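Local coordinates for RNA-dependent RNA Polymerase (Bombyx mori cytoplasmic polyhedrosis virus, PDB 6TZ0), which catalyses RNA-templated RNA synthesis, making plus strands by fully conservative transcription and, most likely, the complementary minus strands of the double-stranded viral genome, at residues F527-G530 with E531-Y534; L726-G730 with T731-F735. All blocks are in the same frame, centred on the assembly; numbering follows the deposited sequence.

Interaction 1 of 2, residues F527-G530 with E531-Y534; sequences FDIG and EMLY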
# COMPACT_ATOMS: atom_id res chain seq x y z
N PHE A 527 9.07 11.56 -20.51
CA PHE A 527 8.81 10.26 -21.11
C PHE A 527 7.52 9.63 -20.60
O PHE A 527 7.00 8.72 -21.25
CB PHE A 527 9.94 9.26 -20.85
CG PHE A 527 11.21 9.55 -21.58
CD1 PHE A 527 11.26 9.45 -22.96
CD2 PHE A 527 12.38 9.80 -20.88
CE1 PHE A 527 12.44 9.69 -23.63
CE2 PHE A 527 13.57 10.02 -21.55
CZ PHE A 527 13.60 9.97 -22.93
N ASP A 528 7.01 10.09 -19.46
CA ASP A 528 5.81 9.50 -18.88
C ASP A 528 4.57 9.86 -19.66
O ASP A 528 3.60 9.09 -19.68
CB ASP A 528 5.66 9.97 -17.44
CG ASP A 528 6.80 9.52 -16.56
OD1 ASP A 528 7.39 8.46 -16.83
OD2 ASP A 528 7.12 10.25 -15.60
N ILE A 529 4.57 11.02 -20.31
CA ILE A 529 3.41 11.55 -21.00
C ILE A 529 3.57 11.47 -22.52
O ILE A 529 2.84 12.13 -23.24
CB ILE A 529 3.11 12.99 -20.55
CG1 ILE A 529 4.33 13.88 -20.80
CG2 ILE A 529 2.77 13.02 -19.09
CD1 ILE A 529 4.09 15.33 -20.50
N GLY A 530 4.51 10.66 -23.00
CA GLY A 530 4.82 10.65 -24.42
C GLY A 530 3.74 10.04 -25.28
O GLY A 530 3.52 10.49 -26.41
N GLU A 531 3.05 9.02 -24.77
CA GLU A 531 1.98 8.42 -25.55
C GLU A 531 0.76 9.34 -25.62
O GLU A 531 0.08 9.38 -26.65
CB GLU A 531 1.59 7.06 -24.97
CG GLU A 531 2.72 6.04 -25.00
CD GLU A 531 3.18 5.70 -26.41
OE1 GLU A 531 2.36 5.71 -27.35
OE2 GLU A 531 4.39 5.42 -26.58
N MET A 532 0.49 10.09 -24.56
CA MET A 532 -0.60 11.06 -24.61
C MET A 532 -0.25 12.23 -25.51
O MET A 532 -1.10 12.73 -26.25
CB MET A 532 -0.92 11.56 -23.21
CG MET A 532 -1.53 10.51 -22.32
SD MET A 532 -1.99 11.15 -20.70
CE MET A 532 -0.40 11.26 -19.92
N LEU A 533 1.01 12.67 -25.46
CA LEU A 533 1.50 13.70 -26.37
C LEU A 533 1.44 13.26 -27.83
O LEU A 533 1.16 14.08 -28.70
CB LEU A 533 2.92 14.08 -25.96
CG LEU A 533 3.20 15.29 -25.07
CD1 LEU A 533 2.35 15.35 -23.84
CD2 LEU A 533 4.63 15.13 -24.63
N TYR A 534 1.65 11.97 -28.10
CA TYR A 534 1.49 11.48 -29.46
C TYR A 534 0.02 11.39 -29.85
O TYR A 534 -0.38 11.91 -30.89
CB TYR A 534 2.17 10.12 -29.62
CG TYR A 534 1.96 9.54 -31.00
CD1 TYR A 534 2.59 10.10 -32.10
CD2 TYR A 534 1.14 8.45 -31.20
CE1 TYR A 534 2.41 9.59 -33.35
CE2 TYR A 534 0.95 7.93 -32.46
CZ TYR A 534 1.59 8.51 -33.53
OH TYR A 534 1.41 8.00 -34.79

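Interaction 2 of 2, residues L726-G730 with T731-F735; sequences LVVNG and TFWGF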
# COMPACT_ATOMS: atom_id res chain seq x y z
N LEU A 726 -2.40 16.01 -16.82
CA LEU A 726 -3.34 16.41 -17.85
C LEU A 726 -2.60 16.82 -19.11
O LEU A 726 -1.68 17.64 -19.05
CB LEU A 726 -4.22 17.56 -17.35
CG LEU A 726 -5.20 18.20 -18.33
CD1 LEU A 726 -6.18 17.20 -18.86
CD2 LEU A 726 -5.94 19.33 -17.65
N VAL A 727 -3.00 16.25 -20.24
CA VAL A 727 -2.47 16.62 -21.54
C VAL A 727 -3.63 17.14 -22.38
O VAL A 727 -4.67 16.48 -22.49
CB VAL A 727 -1.77 15.44 -22.24
CG1 VAL A 727 -1.35 15.81 -23.64
CG2 VAL A 727 -0.57 14.99 -21.43
N VAL A 728 -3.47 18.34 -22.93
CA VAL A 728 -4.48 18.97 -23.78
C VAL A 728 -3.77 19.41 -25.05
O VAL A 728 -3.06 20.42 -25.05
CB VAL A 728 -5.15 20.17 -23.09
CG1 VAL A 728 -6.17 20.78 -24.00
CG2 VAL A 728 -5.80 19.77 -21.79
N ASN A 729 -3.98 18.67 -26.15
CA ASN A 729 -3.51 19.00 -27.50
C ASN A 729 -1.99 19.14 -27.59
O ASN A 729 -1.46 20.14 -28.07
CB ASN A 729 -4.20 20.26 -28.03
CG ASN A 729 -5.61 20.01 -28.47
OD1 ASN A 729 -5.88 19.01 -29.12
ND2 ASN A 729 -6.51 20.92 -28.14
N GLY A 730 -1.30 18.10 -27.16
CA GLY A 730 0.15 18.11 -27.23
C GLY A 730 0.82 18.99 -26.20
O GLY A 730 1.97 19.37 -26.38
N THR A 731 0.12 19.31 -25.11
CA THR A 731 0.55 20.30 -24.14
C THR A 731 0.25 19.80 -22.73
O THR A 731 -0.88 19.39 -22.45
CB THR A 731 -0.15 21.63 -24.41
OG1 THR A 731 0.41 22.26 -25.57
CG2 THR A 731 -0.11 22.56 -23.23
N PHE A 732 1.25 19.85 -21.86
CA PHE A 732 1.13 19.39 -20.48
C PHE A 732 0.66 20.53 -19.59
O PHE A 732 1.38 21.52 -19.41
CB PHE A 732 2.48 18.85 -20.02
CG PHE A 732 2.54 18.50 -18.56
CD1 PHE A 732 1.78 17.47 -18.06
CD2 PHE A 732 3.39 19.18 -17.71
CE1 PHE A 732 1.84 17.14 -16.73
CE2 PHE A 732 3.46 18.86 -16.38
CZ PHE A 732 2.68 17.83 -15.89
N TRP A 733 -0.54 20.39 -19.01
CA TRP A 733 -1.04 21.33 -18.00
C TRP A 733 -0.71 20.73 -16.64
O TRP A 733 -1.38 19.81 -16.17
CB TRP A 733 -2.54 21.58 -18.12
CG TRP A 733 -3.02 22.26 -19.39
CD1 TRP A 733 -2.29 22.60 -20.47
CD2 TRP A 733 -4.35 22.74 -19.64
NE1 TRP A 733 -3.08 23.21 -21.41
CE2 TRP A 733 -4.35 23.32 -20.92
CE3 TRP A 733 -5.55 22.70 -18.92
CZ2 TRP A 733 -5.50 23.86 -21.49
CZ3 TRP A 733 -6.68 23.25 -19.48
CH2 TRP A 733 -6.65 23.82 -20.75
N GLY A 734 0.34 21.25 -16.00
CA GLY A 734 0.72 20.74 -14.71
C GLY A 734 -0.17 21.24 -13.58
O GLY A 734 -0.85 22.26 -13.69
N PHE A 735 -0.16 20.50 -12.48
CA PHE A 735 -1.03 20.76 -11.34
C PHE A 735 -0.14 21.25 -10.19
O PHE A 735 0.38 20.45 -9.41
CB PHE A 735 -1.82 19.50 -10.93
CG PHE A 735 -2.83 19.02 -11.95
CD1 PHE A 735 -3.26 19.83 -12.99
CD2 PHE A 735 -3.36 17.74 -11.85
CE1 PHE A 735 -4.17 19.37 -13.92
CE2 PHE A 735 -4.28 17.28 -12.77
CZ PHE A 735 -4.69 18.09 -13.80

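Interaction 1 of 2, residues F527-G530 with E531-Y534
I529 and L533 meet one helical turn apart at the start of helix 530-535, where I529 occupies the N-cap position. The carbonyl oxygen of I529 accepts the amide of L533, with L533 N 2.9 Å from I529 O and an N-H...O angle of 162°. G530, the first residue of the helix, repeats the pattern: its O takes Y534 N at 2.9 Å, through a more bent bond of 144°. Both are i to i+4 bonds, and they close the first turn of the helix.

The side chain of I529 then divides its branches between two neighbours. CG1 stands between the backbone N and the carbonyl carbon (chi1 58°), which carries CD1 over to L533, where I529 CD1 lies 3.8 Å from L533 CD1. The other branch, CG2, faces the bent end of M532, and I529 CG2 is 3.7 Å from M532 CE, the two side chains crossing at about a right angle. Just before the cap, the carboxylate of D528 accepts the backbone amides of A523 and G524, which ties down the preceding loop. The cap residue thus serves the helix through its backbone while its hydrocarbon branches join the buried apolar face formed with M532 and L533.

Interaction 2 of 2, residues L726-G730 with T731-F735
The carbonyl oxygen of T731 takes the amide of V728 in a short, nearly straight bond, V728 N to T731 O 2.8 Å with an N-H...O angle of 168°, the donor lying in the carbonyl plane. The same oxygen also receives a CA-H...O contact from V727, whose CA is 3.3 Å from T731 O. Further along, W733 N reaches L726 O at 3.0 Å through a more bent bond.

Between these bonds V727 and F732 face each other as an antiparallel non-hydrogen-bonded pair. The arrangement is a two-residue beta hairpin joining strand 725-727 to the short, weakly bonded strand 732-733, the edge of a three-stranded antiparallel sheet that begins with strand 720-722. The chain reverses through N729 and G730, both with positive phi, in a turn close to type I', and G730 O is hydrogen-bonded to the indole N-H of W272.

W733 and F735 pack on the apolar side chains of L726 and V728. V728 lies over one face of the W733 indole: its CG2 is 3.9 Å from the centroid of the six-membered ring, 9° off the normal, a CH-pi contact. T731 CG2 meets the same ring system at its edge, in plane. L726 runs alongside W733, pointing the same way, with L726 CD2 3.6 Å from W733 CE3. CG of L726 is anti to the backbone N (chi1 175°), and the turn about the next bond brings CD2 to the indole, whereas the CB is met by the end of another ring, F735 CZ lying 3.6 Å from L726 CB. Outside the hairpin, V328 and A329 of helix 325-339 touch W733, and R336 of that helix makes a cation-pi contact with the F735 ring.

In the fold
The helix start of interaction 1 and the hairpin of interaction 2 pack against each other, their centres about 10 Å apart although nearly 200 residues separate them in the chain. V727 is the main meeting point: its CG1 lies 3.7 Å from L533 CD1 and its CG2 3.9 Å from M532 CB. I529 extends the same apolar seam to the second strand, with I529 CD1 3.9 Å from F732 CB. Both contacts lie near the polymerase active site. The side chains of M532 and F735 each lie about 10 Å from that of D681, which binds magnesium in this polymerase, although no metal is bound in this model, and that of F735 is about 11 Å from that of D547, another magnesium-binding residue.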